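Local coordinates for protein beta-ketoacyl synthase (Pseudomonas aeruginosa, PDB 4CW4) that catalyses the condensation of acetyl-CoA with malonyl-acyl carrier protein to give acetoacetyl-acyl carrier protein, the primer of fatty acid biosynthesis, at residues 104-109 and 159-164; 269-274 and 596-601; 462-467 and 514-519. All coordinates share one frame; numbering follows the deposited sequence.

Contact 1 of 3, residues 104-109 and 159-164; sequences VHWHKV and VDSYRA
A two-stranded antiparallel ribbon, strands 104-112 and 155-163, which the second subunit extends through Val159, shows how one ladder can carry unlike chemistry on its two faces. Six main-chain hydrogen bonds hold the segments, two each for Val104-Arg163, Trp106-Ser161 and Lys108-Val159; the straightest (173°) runs from Val104 N to Arg163 O. On the polar face of His105, His107, Asp160 and Tyr162, His105 has CG anti to its backbone N (chi1 174°) and reaches diagonally along the ribbon, its NE2 donating to Asp160 OD1 at 2.7 Å. OD1 sits in the imidazole plane, the carboxylate turned 46° against the ring, and the N-H meets it from above the carboxylate plane. The same ring turns an edge toward the face of Tyr162 in an offset edge-to-face pair. On the face of Trp106, the indole is sandwiched: Lys108 CG lies 3.7 Å above one side, and Arg163 CD makes a CH-pi contact 3.8 Å from the five-membered ring centre on the other. A water accepts from Trp106 NE1, donates to Tyr162 O and bonds Ser161 OG, whose stronger partner is Glu131 of the second subunit. Lys108 NZ bonds Leu129 O and salt-bridges Glu131, both of that subunit. Gripped by His105 and salt-bridged to Lys158 of the second subunit, Asp160 is probably kept ionised and may favour protonation of His105.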
ATOM      1  N   VAL A 104      23.660   4.963  17.527  1.00 12.22           N
ATOM      2  CA  VAL A 104      23.245   4.519  16.198  1.00 12.75           C
ATOM      3  C   VAL A 104      24.265   4.989  15.183  1.00 12.35           C
ATOM      4  O   VAL A 104      24.749   6.119  15.228  1.00 13.41           O
ATOM      5  CB  VAL A 104      21.791   4.971  15.821  1.00 14.69           C
ATOM      6  CG1 VAL A 104      20.764   4.390  16.779  1.00 14.83           C
ATOM      7  CG2 VAL A 104      21.652   6.462  15.791  1.00 17.47           C
ATOM      8  N   HIS A 105      24.586   4.101  14.259  1.00 13.92           N
ATOM      9  CA  HIS A 105      25.573   4.362  13.234  1.00 14.78           C
ATOM     10  C   HIS A 105      25.075   5.355  12.191  1.00 15.01           C
ATOM     11  O   HIS A 105      23.908   5.331  11.782  1.00 17.46           O
ATOM     12  CB  HIS A 105      25.964   3.055  12.537  1.00 16.22           C
ATOM     13  CG  HIS A 105      26.875   3.250  11.362  1.00 17.50           C
ATOM     14  ND1 HIS A 105      26.404   3.378  10.073  1.00 18.76           N
ATOM     15  CD2 HIS A 105      28.226   3.329  11.281  1.00 17.47           C
ATOM     16  CE1 HIS A 105      27.423   3.551   9.248  1.00 18.19           C
ATOM     17  NE2 HIS A 105      28.539   3.511   9.956  1.00 18.65           N
ATOM     18  N   TRP A 106      25.988   6.218  11.762  1.00 13.37           N
ATOM     19  CA  TRP A 106      25.805   7.009  10.557  1.00 13.62           C
ATOM     20  C   TRP A 106      27.175   7.339   9.985  1.00 12.42           C
ATOM     21  O   TRP A 106      28.190   6.854  10.482  1.00 12.96           O
ATOM     22  CB  TRP A 106      24.994   8.282  10.819  1.00 13.29           C
ATOM     23  CG  TRP A 106      25.595   9.289  11.772  1.00 12.61           C
ATOM     24  CD1 TRP A 106      26.059   9.067  13.048  1.00 13.18           C
ATOM     25  CD2 TRP A 106      25.717  10.699  11.547  1.00 13.40           C
ATOM     26  NE1 TRP A 106      26.495  10.246  13.598  1.00 14.09           N
ATOM     27  CE2 TRP A 106      26.296  11.261  12.697  1.00 13.82           C
ATOM     28  CE3 TRP A 106      25.419  11.537  10.462  1.00 14.69           C
ATOM     29  CZ2 TRP A 106      26.571  12.621  12.804  1.00 14.49           C
ATOM     30  CZ3 TRP A 106      25.705  12.882  10.568  1.00 15.29           C
ATOM     31  CH2 TRP A 106      26.257  13.413  11.734  1.00 15.60           C
ATOM     32  N   HIS A 107      27.202   8.151   8.933  1.00 12.76           N
ATOM     33  CA  HIS A 107      28.463   8.654   8.378  1.00 12.98           C
ATOM     34  C   HIS A 107      28.549  10.158   8.584  1.00 13.18           C
ATOM     35  O   HIS A 107      27.623  10.863   8.214  1.00 15.21           O
ATOM     36  CB  HIS A 107      28.546   8.416   6.865  1.00 13.64           C
ATOM     37  CG  HIS A 107      28.651   6.986   6.457  1.00 13.65           C
ATOM     38  ND1 HIS A 107      28.120   6.521   5.273  1.00 13.76           N
ATOM     39  CD2 HIS A 107      29.238   5.917   7.049  1.00 15.76           C
ATOM     40  CE1 HIS A 107      28.355   5.228   5.166  1.00 15.16           C
ATOM     41  NE2 HIS A 107      29.045   4.838   6.222  1.00 16.05           N
ATOM     42  N   LYS A 108      29.655  10.662   9.122  1.00 13.74           N
ATOM     43  CA  LYS A 108      29.940  12.089   9.031  1.00 14.08           C
ATOM     44  C   LYS A 108      30.719  12.350   7.763  1.00 13.63           C
ATOM     45  O   LYS A 108      31.509  11.514   7.335  1.00 13.76           O
ATOM     46  CB  LYS A 108      30.797  12.566  10.198  1.00 13.53           C
ATOM     47  CG  LYS A 108      30.067  12.711  11.515  1.00 14.75           C
ATOM     48  CD  LYS A 108      30.972  13.433  12.499  1.00 15.23           C
ATOM     49  CE  LYS A 108      30.347  13.588  13.865  1.00 15.78           C
ATOM     50  NZ  LYS A 108      31.254  14.364  14.748  1.00 16.06           N
ATOM     51  N   VAL A 109      30.512  13.531   7.199  1.00 13.97           N
ATOM     52  CA  VAL A 109      31.363  14.042   6.140  1.00 14.16           C
ATOM     53  C   VAL A 109      32.620  14.611   6.798  1.00 14.53           C
ATOM     54  O   VAL A 109      32.547  15.539   7.601  1.00 17.33           O
ATOM     55  CB  VAL A 109      30.672  15.123   5.320  1.00 15.86           C
ATOM     56  CG1 VAL A 109      31.642  15.730   4.291  1.00 17.66           C
ATOM     57  CG2 VAL A 109      29.434  14.552   4.630  1.00 17.53           C
ATOM     58  N   VAL A 159      33.016   8.972   7.177  1.00 13.34           N
ATOM     59  CA  VAL A 159      33.561   8.167   8.273  1.00 12.66           C
ATOM     60  C   VAL A 159      32.439   7.663   9.185  1.00 12.33           C
ATOM     61  O   VAL A 159      31.474   8.373   9.444  1.00 11.88           O
ATOM     62  CB  VAL A 159      34.612   8.972   9.097  1.00 14.10           C
ATOM     63  CG1 VAL A 159      35.800   9.312   8.262  1.00 18.59           C
ATOM     64  CG2 VAL A 159      34.012  10.241   9.694  1.00 14.92           C
ATOM     65  N   ASP A 160      32.594   6.447   9.698  1.00 12.15           N
ATOM     66  CA  ASP A 160      31.647   5.890  10.647  1.00 12.08           C
ATOM     67  C   ASP A 160      31.626   6.725  11.905  1.00 11.64           C
ATOM     68  O   ASP A 160      32.675   7.095  12.440  1.00 13.05           O
ATOM     69  CB  ASP A 160      32.020   4.456  10.990  1.00 13.44           C
ATOM     70  CG  ASP A 160      32.063   3.581   9.776  1.00 16.20           C
ATOM     71  OD1 ASP A 160      31.071   3.562   9.025  1.00 15.70           O
ATOM     72  OD2 ASP A 160      33.124   2.986   9.519  1.00 19.35           O
ATOM     73  N   SER A 161      30.422   7.001  12.381  1.00 11.34           N
ATOM     74  CA  SER A 161      30.234   7.726  13.624  1.00 11.56           C
ATOM     75  C   SER A 161      28.954   7.232  14.298  1.00 11.49           C
ATOM     76  O   SER A 161      28.153   6.546  13.676  1.00 11.68           O
ATOM     77  CB  SER A 161      30.157   9.224  13.348  1.00 11.22           C
ATOM     78  OG  SER A 161      30.357   9.988  14.532  1.00 11.97           O
ATOM     79  N   TYR A 162      28.796   7.561  15.576  1.00 12.12           N
ATOM     80  CA  TYR A 162      27.680   7.086  16.381  1.00 11.53           C
ATOM     81  C   TYR A 162      26.992   8.230  17.086  1.00 11.56           C
ATOM     82  O   TYR A 162      27.642   9.117  17.637  1.00 12.62           O
ATOM     83  CB  TYR A 162      28.173   6.011  17.357  1.00 12.59           C
ATOM     84  CG  TYR A 162      28.699   4.845  16.575  1.00 15.00           C
ATOM     85  CD1 TYR A 162      30.020   4.802  16.148  1.00 17.05           C
ATOM     86  CD2 TYR A 162      27.846   3.822  16.181  1.00 17.93           C
ATOM     87  CE1 TYR A 162      30.476   3.757  15.360  1.00 20.32           C
ATOM     88  CE2 TYR A 162      28.297   2.774  15.406  1.00 20.36           C
ATOM     89  CZ  TYR A 162      29.608   2.743  15.000  1.00 22.42           C
ATOM     90  OH  TYR A 162      30.055   1.688  14.223  1.00 27.12           O
ATOM     91  N   ARG A 163      25.662   8.212  17.071  1.00 12.08           N
ATOM     92  CA  ARG A 163      24.894   9.285  17.688  1.00 12.36           C
ATOM     93  C   ARG A 163      23.764   8.734  18.534  1.00 12.30           C
ATOM     94  O   ARG A 163      23.381   7.576  18.406  1.00 12.78           O
ATOM     95  CB  ARG A 163      24.339  10.240  16.627  1.00 13.23           C
ATOM     96  CG  ARG A 163      23.302   9.593  15.699  1.00 14.16           C
ATOM     97  CD  ARG A 163      22.840  10.541  14.613  1.00 16.74           C
ATOM     98  NE  ARG A 163      22.176  11.709  15.193  1.00 20.31           N
ATOM     99  CZ  ARG A 163      20.892  11.768  15.530  1.00 21.38           C
ATOM    100  NH1 ARG A 163      20.086  10.735  15.322  1.00 21.52           N
ATOM    101  NH2 ARG A 163      20.413  12.875  16.076  1.00 22.94           N
ATOM    102  N   ALA A 164      23.231   9.591  19.391  1.00 12.66           N
ATOM    103  CA  ALA A 164      22.101   9.228  20.224  1.00 12.28           C
ATOM    104  C   ALA A 164      20.812   9.702  19.566  1.00 13.89           C
ATOM    105  O   ALA A 164      20.769  10.771  18.974  1.00 15.93           O
ATOM    106  CB  ALA A 164      22.240   9.826  21.593  1.00 13.36           C
TER
HETATM  107  O   HOH W   1      28.165  11.022  15.797  1.00 12.46           O

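Contact 2 of 3, residues 269-274 and 596-601; sequences NAYVLG and IIYNFG
Tyr271 has CG anti to its carbonyl carbon (chi1 -54°), whereas Tyr598 and Phe600 both carry CG anti to the backbone N, so all three side chains run alongside one another in the same direction. The result is an aromatic cluster without a true stack. Tyr598 CE1 comes within 3.6 Å of Tyr271 CD2, the ring planes inclined at 51°, and the Tyr598 hydroxyl oxygen reaches over the centre of the Tyr271 ring, 4.1 Å above it. Ala270 CB lies over the opposite face. Phe600 is nearly parallel to Tyr271 but slid aside, so that the rings barely overlap and its CD2 approaches Tyr271 CE1 at 3.5 Å. On the main chain, Asn599 N donates to a lone pair of Tyr271 O at 2.8 Å, tying the irregular loop to a carbonyl in the last turn of the helix. Ile597 points toward that turn, and its CG2 packs 3.6 Å from Val272 O. Tyr271 OH bonds Lys401 O of the second subunit, and Asn599 ND2 bonds Asp603. The contact thus fastens the loop that follows helix 565-590 to the C-terminal end of helix 263-273, in the N-terminal half of the thiolase-like ketosynthase fold, with Leu273 resting on strand 222-225 and Ile596 and Ile597 running beside helix 190-204.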
ATOM      1  N   ASN A 269      -0.621 -15.910   1.304  1.00 11.25           N
ATOM      2  CA  ASN A 269      -1.122 -16.703   0.181  1.00 11.41           C
ATOM      3  C   ASN A 269      -0.135 -17.789  -0.261  1.00 12.64           C
ATOM      4  O   ASN A 269      -0.534 -18.922  -0.502  1.00 12.54           O
ATOM      5  CB  ASN A 269      -1.459 -15.808  -1.009  1.00 11.71           C
ATOM      6  CG  ASN A 269      -2.611 -14.887  -0.726  1.00 12.33           C
ATOM      7  OD1 ASN A 269      -3.607 -15.286  -0.106  1.00 12.98           O
ATOM      8  ND2 ASN A 269      -2.500 -13.644  -1.191  1.00 13.31           N
ATOM      9  N   ALA A 270       1.143 -17.422  -0.354  1.00 12.34           N
ATOM     10  CA  ALA A 270       2.172 -18.262  -0.950  1.00 11.85           C
ATOM     11  C   ALA A 270       2.691 -19.364  -0.049  1.00 12.70           C
ATOM     12  O   ALA A 270       3.088 -20.412  -0.540  1.00 13.92           O
ATOM     13  CB  ALA A 270       3.325 -17.412  -1.396  1.00 11.64           C
ATOM     14  N   TYR A 271       2.733 -19.109   1.261  1.00 12.14           N
ATOM     15  CA  TYR A 271       3.451 -20.009   2.170  1.00 13.09           C
ATOM     16  C   TYR A 271       2.635 -20.502   3.343  1.00 13.67           C
ATOM     17  O   TYR A 271       3.037 -21.455   3.993  1.00 14.43           O
ATOM     18  CB  TYR A 271       4.707 -19.319   2.691  1.00 13.62           C
ATOM     19  CG  TYR A 271       5.594 -18.808   1.577  1.00 13.17           C
ATOM     20  CD1 TYR A 271       5.978 -19.635   0.514  1.00 13.70           C
ATOM     21  CD2 TYR A 271       6.051 -17.503   1.583  1.00 14.17           C
ATOM     22  CE1 TYR A 271       6.782 -19.152  -0.519  1.00 14.42           C
ATOM     23  CE2 TYR A 271       6.863 -17.015   0.570  1.00 14.95           C
ATOM     24  CZ  TYR A 271       7.223 -17.843  -0.483  1.00 15.66           C
ATOM     25  OH  TYR A 271       8.041 -17.345  -1.474  1.00 16.10           O
ATOM     26  N   VAL A 272       1.504 -19.866   3.617  1.00 13.95           N
ATOM     27  CA  VAL A 272       0.681 -20.250   4.778  1.00 13.35           C
ATOM     28  C   VAL A 272      -0.624 -20.933   4.353  1.00 14.44           C
ATOM     29  O   VAL A 272      -0.880 -22.064   4.728  1.00 16.40           O
ATOM     30  CB  VAL A 272       0.405 -19.036   5.696  1.00 13.52           C
ATOM     31  CG1 VAL A 272      -0.376 -19.446   6.953  1.00 13.13           C
ATOM     32  CG2 VAL A 272       1.718 -18.354   6.068  1.00 15.16           C
ATOM     33  N   LEU A 273      -1.426 -20.257   3.539  1.00 12.89           N
ATOM     34  CA  LEU A 273      -2.741 -20.777   3.166  1.00 12.91           C
ATOM     35  C   LEU A 273      -2.768 -21.492   1.821  1.00 12.71           C
ATOM     36  O   LEU A 273      -3.661 -22.294   1.580  1.00 14.11           O
ATOM     37  CB  LEU A 273      -3.753 -19.641   3.097  1.00 13.64           C
ATOM     38  CG  LEU A 273      -3.885 -18.796   4.359  1.00 15.79           C
ATOM     39  CD1 LEU A 273      -4.967 -17.745   4.148  1.00 17.48           C
ATOM     40  CD2 LEU A 273      -4.220 -19.664   5.541  1.00 15.92           C
ATOM     41  N   GLY A 274      -1.835 -21.173   0.923  1.00 12.69           N
ATOM     42  CA  GLY A 274      -1.883 -21.754  -0.405  1.00 12.73           C
ATOM     43  C   GLY A 274      -3.138 -21.339  -1.157  1.00 13.21           C
ATOM     44  O   GLY A 274      -3.767 -22.141  -1.854  1.00 14.42           O
ATOM     45  N   ILE A 596       4.738 -23.387  13.292  1.00 12.43           N
ATOM     46  CA  ILE A 596       4.528 -22.345  12.313  1.00 12.57           C
ATOM     47  C   ILE A 596       4.434 -22.961  10.923  1.00 13.66           C
ATOM     48  O   ILE A 596       5.256 -23.797  10.536  1.00 15.93           O
ATOM     49  CB  ILE A 596       5.673 -21.297  12.384  1.00 12.42           C
ATOM     50  CG1 ILE A 596       5.743 -20.681  13.780  1.00 12.72           C
ATOM     51  CG2 ILE A 596       5.493 -20.235  11.309  1.00 12.89           C
ATOM     52  CD1 ILE A 596       4.458 -20.105  14.296  1.00 13.16           C
ATOM     53  N   ILE A 597       3.438 -22.513  10.172  1.00 14.37           N
ATOM     54  CA  ILE A 597       3.228 -22.983   8.809  1.00 14.90           C
ATOM     55  C   ILE A 597       4.062 -22.149   7.850  1.00 15.64           C
ATOM     56  O   ILE A 597       3.891 -20.942   7.765  1.00 16.46           O
ATOM     57  CB  ILE A 597       1.740 -22.855   8.407  1.00 16.68           C
ATOM     58  CG1 ILE A 597       0.849 -23.607   9.418  1.00 18.68           C
ATOM     59  CG2 ILE A 597       1.539 -23.375   6.976  1.00 16.89           C
ATOM     60  CD1 ILE A 597      -0.619 -23.202   9.394  1.00 21.39           C
ATOM     61  N   TYR A 598       4.953 -22.802   7.117  1.00 14.70           N
ATOM     62  CA  TYR A 598       5.763 -22.137   6.103  1.00 15.70           C
ATOM     63  C   TYR A 598       6.051 -23.167   5.017  1.00 16.41           C
ATOM     64  O   TYR A 598       7.023 -23.927   5.089  1.00 19.06           O
ATOM     65  CB  TYR A 598       7.068 -21.565   6.659  1.00 15.68           C
ATOM     66  CG  TYR A 598       7.869 -20.809   5.610  1.00 16.49           C
ATOM     67  CD1 TYR A 598       7.416 -19.601   5.111  1.00 16.49           C
ATOM     68  CD2 TYR A 598       9.072 -21.304   5.122  1.00 16.68           C
ATOM     69  CE1 TYR A 598       8.119 -18.912   4.147  1.00 17.35           C
ATOM     70  CE2 TYR A 598       9.791 -20.617   4.161  1.00 18.22           C
ATOM     71  CZ  TYR A 598       9.303 -19.426   3.671  1.00 17.94           C
ATOM     72  OH  TYR A 598       9.997 -18.726   2.716  1.00 18.98           O
ATOM     73  N   ASN A 599       5.182 -23.189   4.019  1.00 15.70           N
ATOM     74  CA  ASN A 599       5.128 -24.278   3.052  1.00 16.96           C
ATOM     75  C   ASN A 599       5.830 -23.972   1.724  1.00 17.65           C
ATOM     76  O   ASN A 599       5.373 -24.419   0.657  1.00 17.66           O
ATOM     77  CB  ASN A 599       3.662 -24.635   2.794  1.00 18.77           C
ATOM     78  CG  ASN A 599       3.476 -26.053   2.322  1.00 20.07           C
ATOM     79  OD1 ASN A 599       4.123 -26.974   2.814  1.00 21.37           O
ATOM     80  ND2 ASN A 599       2.585 -26.242   1.355  1.00 20.02           N
ATOM     81  N   PHE A 600       6.938 -23.239   1.807  1.00 18.29           N
ATOM     82  CA  PHE A 600       7.778 -22.917   0.658  1.00 19.98           C
ATOM     83  C   PHE A 600       8.082 -24.112  -0.244  1.00 20.25           C
ATOM     84  O   PHE A 600       8.627 -25.123   0.193  1.00 20.46           O
ATOM     85  CB  PHE A 600       9.085 -22.285   1.149  1.00 21.41           C
ATOM     86  CG  PHE A 600       9.992 -21.799   0.044  1.00 21.69           C
ATOM     87  CD1 PHE A 600      10.819 -22.678  -0.629  1.00 23.44           C
ATOM     88  CD2 PHE A 600      10.040 -20.455  -0.294  1.00 21.94           C
ATOM     89  CE1 PHE A 600      11.658 -22.226  -1.640  1.00 23.49           C
ATOM     90  CE2 PHE A 600      10.890 -19.995  -1.300  1.00 22.14           C
ATOM     91  CZ  PHE A 600      11.690 -20.878  -1.975  1.00 23.14           C
ATOM     92  N   GLY A 601       7.697 -23.981  -1.511  1.00 21.06           N
ATOM     93  CA  GLY A 601       8.043 -24.939  -2.543  1.00 22.07           C
ATOM     94  C   GLY A 601       7.285 -26.244  -2.522  1.00 22.84           C
ATOM     95  O   GLY A 601       7.653 -27.168  -3.247  1.00 24.63           O
TER

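Contact 3 of 3, residues 462-467 and 514-519; sequences GIDGWP and QQRLSI
Gln514 opens a type I turn, its O accepting from Leu517 N at 3.0 Å, which swings the chain into a short parallel strand. At Gln515 a water bridges the carbonyl O, Asp464 OD1 and Gly465 N, accepting from the last, so solvent joins the turn to the facing loop. Arg516 follows: its CG packs 3.5 Å from Ile463 O, while its carbonyl receives Trp466 N at 2.9 Å in a bond of 173°. Its side chain bends at chi2 (144°) and chi3 (-72°), carrying the guanidinium to a salt bridge with Asp455. Leu517, paired with Trp466, sends CD2 to the edge of the indole, 4.0 Å from Trp466 CE3; Ile463 CD1 lies over one face of that ring. Ser518 N then donates to Trp466 O at 2.8 Å, almost straight at the hydrogen but from well above the carbonyl plane. In this C-terminal half of the thiolase-like ketosynthase fold, Leu517 lies about 12 Å, side chain to side chain, from His439, a predicted active-site residue. Strand 466-469 runs between strands 517-519 and 434-437, parallel to both; Trp466 NE1 reaches Ser434, and helix 444-461 packs against Trp466, Arg516 and Leu517.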
ATOM      1  N   GLY A 462     -27.135  11.123  22.540  1.00 15.07           N
ATOM      2  CA  GLY A 462     -27.667  11.050  23.893  1.00 16.23           C
ATOM      3  C   GLY A 462     -26.954  10.040  24.764  1.00 16.10           C
ATOM      4  O   GLY A 462     -27.572   9.432  25.629  1.00 16.39           O
ATOM      5  N   ILE A 463     -25.646   9.883  24.554  1.00 15.04           N
ATOM      6  CA  ILE A 463     -24.826   8.989  25.351  1.00 14.60           C
ATOM      7  C   ILE A 463     -24.169   9.799  26.454  1.00 15.74           C
ATOM      8  O   ILE A 463     -23.708  10.915  26.217  1.00 16.28           O
ATOM      9  CB  ILE A 463     -23.702   8.363  24.495  1.00 14.71           C
ATOM     10  CG1 ILE A 463     -24.296   7.765  23.212  1.00 14.05           C
ATOM     11  CG2 ILE A 463     -22.961   7.314  25.293  1.00 15.45           C
ATOM     12  CD1 ILE A 463     -23.250   7.215  22.226  1.00 14.61           C
ATOM     13  N   ASP A 464     -24.118   9.237  27.653  1.00 17.23           N
ATOM     14  CA  ASP A 464     -23.377   9.854  28.745  1.00 18.00           C
ATOM     15  C   ASP A 464     -22.462   8.792  29.344  1.00 16.08           C
ATOM     16  O   ASP A 464     -22.722   7.607  29.197  1.00 16.23           O
ATOM     17  CB  ASP A 464     -24.332  10.424  29.793  1.00 22.41           C
ATOM     18  CG  ASP A 464     -23.645  11.394  30.743  1.00 26.89           C
ATOM     19  OD1 ASP A 464     -22.550  11.917  30.406  1.00 27.65           O
ATOM     20  OD2 ASP A 464     -24.202  11.636  31.829  1.00 29.56           O
ATOM     21  N   GLY A 465     -21.380   9.218  29.987  1.00 15.37           N
ATOM     22  CA  GLY A 465     -20.438   8.291  30.598  1.00 14.78           C
ATOM     23  C   GLY A 465     -19.908   7.241  29.630  1.00 14.50           C
ATOM     24  O   GLY A 465     -19.753   6.070  29.983  1.00 15.48           O
ATOM     25  N   TRP A 466     -19.642   7.655  28.397  1.00 12.86           N
ATOM     26  CA  TRP A 466     -19.256   6.719  27.334  1.00 12.83           C
ATOM     27  C   TRP A 466     -17.887   6.161  27.665  1.00 12.58           C
ATOM     28  O   TRP A 466     -16.914   6.910  27.697  1.00 13.37           O
ATOM     29  CB  TRP A 466     -19.182   7.429  25.995  1.00 12.50           C
ATOM     30  CG  TRP A 466     -19.440   6.602  24.756  1.00 12.28           C
ATOM     31  CD1 TRP A 466     -19.885   5.324  24.681  1.00 12.29           C
ATOM     32  CD2 TRP A 466     -19.281   7.058  23.413  1.00 12.17           C
ATOM     33  NE1 TRP A 466     -20.011   4.943  23.361  1.00 12.20           N
ATOM     34  CE2 TRP A 466     -19.652   5.999  22.563  1.00 12.65           C
ATOM     35  CE3 TRP A 466     -18.863   8.265  22.854  1.00 12.53           C
ATOM     36  CZ2 TRP A 466     -19.623   6.112  21.168  1.00 13.36           C
ATOM     37  CZ3 TRP A 466     -18.827   8.381  21.475  1.00 12.68           C
ATOM     38  CH2 TRP A 466     -19.218   7.308  20.645  1.00 12.76           C
ATOM     39  N   PRO A 467     -17.797   4.853  27.915  1.00 12.18           N
ATOM     40  CA  PRO A 467     -16.493   4.346  28.348  1.00 11.97           C
ATOM     41  C   PRO A 467     -15.475   4.352  27.220  1.00 11.41           C
ATOM     42  O   PRO A 467     -15.758   3.921  26.084  1.00 11.61           O
ATOM     43  CB  PRO A 467     -16.797   2.918  28.822  1.00 13.12           C
ATOM     44  CG  PRO A 467     -18.283   2.913  29.065  1.00 12.28           C
ATOM     45  CD  PRO A 467     -18.854   3.835  28.045  1.00 12.43           C
ATOM     46  N   GLN A 514     -14.484  16.026  28.384  1.00 14.27           N
ATOM     47  CA  GLN A 514     -14.915  14.853  29.129  1.00 16.20           C
ATOM     48  C   GLN A 514     -16.382  14.791  29.496  1.00 16.31           C
ATOM     49  O   GLN A 514     -16.778  13.828  30.135  1.00 17.12           O
ATOM     50  CB  GLN A 514     -14.191  14.827  30.493  1.00 18.30           C
ATOM     51  CG  GLN A 514     -12.750  14.624  30.428  1.00 19.43           C
ATOM     52  CD  GLN A 514     -12.164  14.260  31.756  1.00 19.69           C
ATOM     53  OE1 GLN A 514     -11.601  15.107  32.462  1.00 20.90           O
ATOM     54  NE2 GLN A 514     -12.237  12.983  32.088  1.00 19.36           N
ATOM     55  N   GLN A 515     -17.180  15.802  29.160  1.00 15.20           N
ATOM     56  CA  GLN A 515     -18.509  15.889  29.767  1.00 16.26           C
ATOM     57  C   GLN A 515     -19.296  14.586  29.621  1.00 15.46           C
ATOM     58  O   GLN A 515     -19.925  14.149  30.574  1.00 17.13           O
ATOM     59  CB  GLN A 515     -19.339  17.080  29.249  1.00 18.74           C
ATOM     60  CG  GLN A 515     -20.676  17.219  30.021  1.00 21.55           C
ATOM     61  CD  GLN A 515     -21.578  18.359  29.557  1.00 24.90           C
ATOM     62  OE1 GLN A 515     -21.204  19.206  28.736  1.00 24.89           O
ATOM     63  NE2 GLN A 515     -22.787  18.380  30.093  1.00 27.76           N
ATOM     64  N   ARG A 516     -19.247  13.972  28.438  1.00 14.38           N
ATOM     65  CA  ARG A 516     -20.001  12.748  28.159  1.00 14.25           C
ATOM     66  C   ARG A 516     -19.152  11.481  28.053  1.00 13.25           C
ATOM     67  O   ARG A 516     -19.654  10.452  27.622  1.00 14.45           O
ATOM     68  CB  ARG A 516     -20.825  12.939  26.879  1.00 16.89           C
ATOM     69  CG  ARG A 516     -22.048  13.822  27.123  1.00 20.87           C
ATOM     70  CD  ARG A 516     -22.384  14.721  25.961  1.00 24.73           C
ATOM     71  NE  ARG A 516     -21.407  15.805  25.823  1.00 27.15           N
ATOM     72  CZ  ARG A 516     -21.680  17.111  25.849  1.00 26.27           C
ATOM     73  NH1 ARG A 516     -22.916  17.558  26.040  1.00 26.23           N
ATOM     74  NH2 ARG A 516     -20.695  17.981  25.683  1.00 25.95           N
ATOM     75  N   LEU A 517     -17.893  11.548  28.484  1.00 12.45           N
ATOM     76  CA  LEU A 517     -16.968  10.423  28.377  1.00 12.31           C
ATOM     77  C   LEU A 517     -16.531   9.949  29.750  1.00 13.45           C
ATOM     78  O   LEU A 517     -16.407  10.747  30.693  1.00 15.40           O
ATOM     79  CB  LEU A 517     -15.708  10.805  27.580  1.00 12.95           C
ATOM     80  CG  LEU A 517     -15.892  11.458  26.209  1.00 12.32           C
ATOM     81  CD1 LEU A 517     -14.559  11.762  25.550  1.00 12.43           C
ATOM     82  CD2 LEU A 517     -16.742  10.606  25.288  1.00 12.70           C
ATOM     83  N   SER A 518     -16.274   8.649  29.845  1.00 13.03           N
ATOM     84  CA  SER A 518     -15.715   8.060  31.053  1.00 13.63           C
ATOM     85  C   SER A 518     -14.349   7.464  30.735  1.00 12.75           C
ATOM     86  O   SER A 518     -14.242   6.363  30.166  1.00 13.39           O
ATOM     87  CB  SER A 518     -16.633   6.985  31.627  1.00 15.32           C
ATOM     88  OG  SER A 518     -16.020   6.312  32.719  1.00 17.63           O
ATOM     89  N   ILE A 519     -13.315   8.227  31.073  1.00 12.86           N
ATOM     90  CA  ILE A 519     -11.928   7.870  30.799  1.00 13.68           C
ATOM     91  C   ILE A 519     -11.235   7.608  32.132  1.00 14.33           C
ATOM     92  O   ILE A 519     -11.068   8.527  32.948  1.00 16.32           O
ATOM     93  CB  ILE A 519     -11.168   9.009  30.080  1.00 13.77           C
ATOM     94  CG1 ILE A 519     -11.883   9.430  28.787  1.00 14.24           C
ATOM     95  CG2 ILE A 519      -9.765   8.550  29.737  1.00 14.95           C
ATOM     96  CD1 ILE A 519     -11.414  10.735  28.220  1.00 16.05           C
TER
HETATM   97  O   HOH W   2     -20.338  11.550  31.507  1.00 30.57           O
HETATM   98  O   HOH W   3     -23.432  15.109  30.482  1.00 43.57           O

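Compared side by side, the three contacts differ in chemistry along with their place in the fold. All are partly buried, and none shares a strand or helix with another. Contact 1 lies in a ribbon extended by the second subunit and is the most polar, with charged side chains serving both strands and interface. Contact 2 also touches the second subunit but relies on aromatic packing and one main-chain bond between a helix end and a loop distant in sequence. Contact 3 meets no other chain; it uses short parallel pairing, with a water-bridged turn at its start and buried apolar side chains on the face toward helix 444-461. Contacts 2 and 3 lie on opposite sides of the chain's centre, their own centres about 46 Å apart.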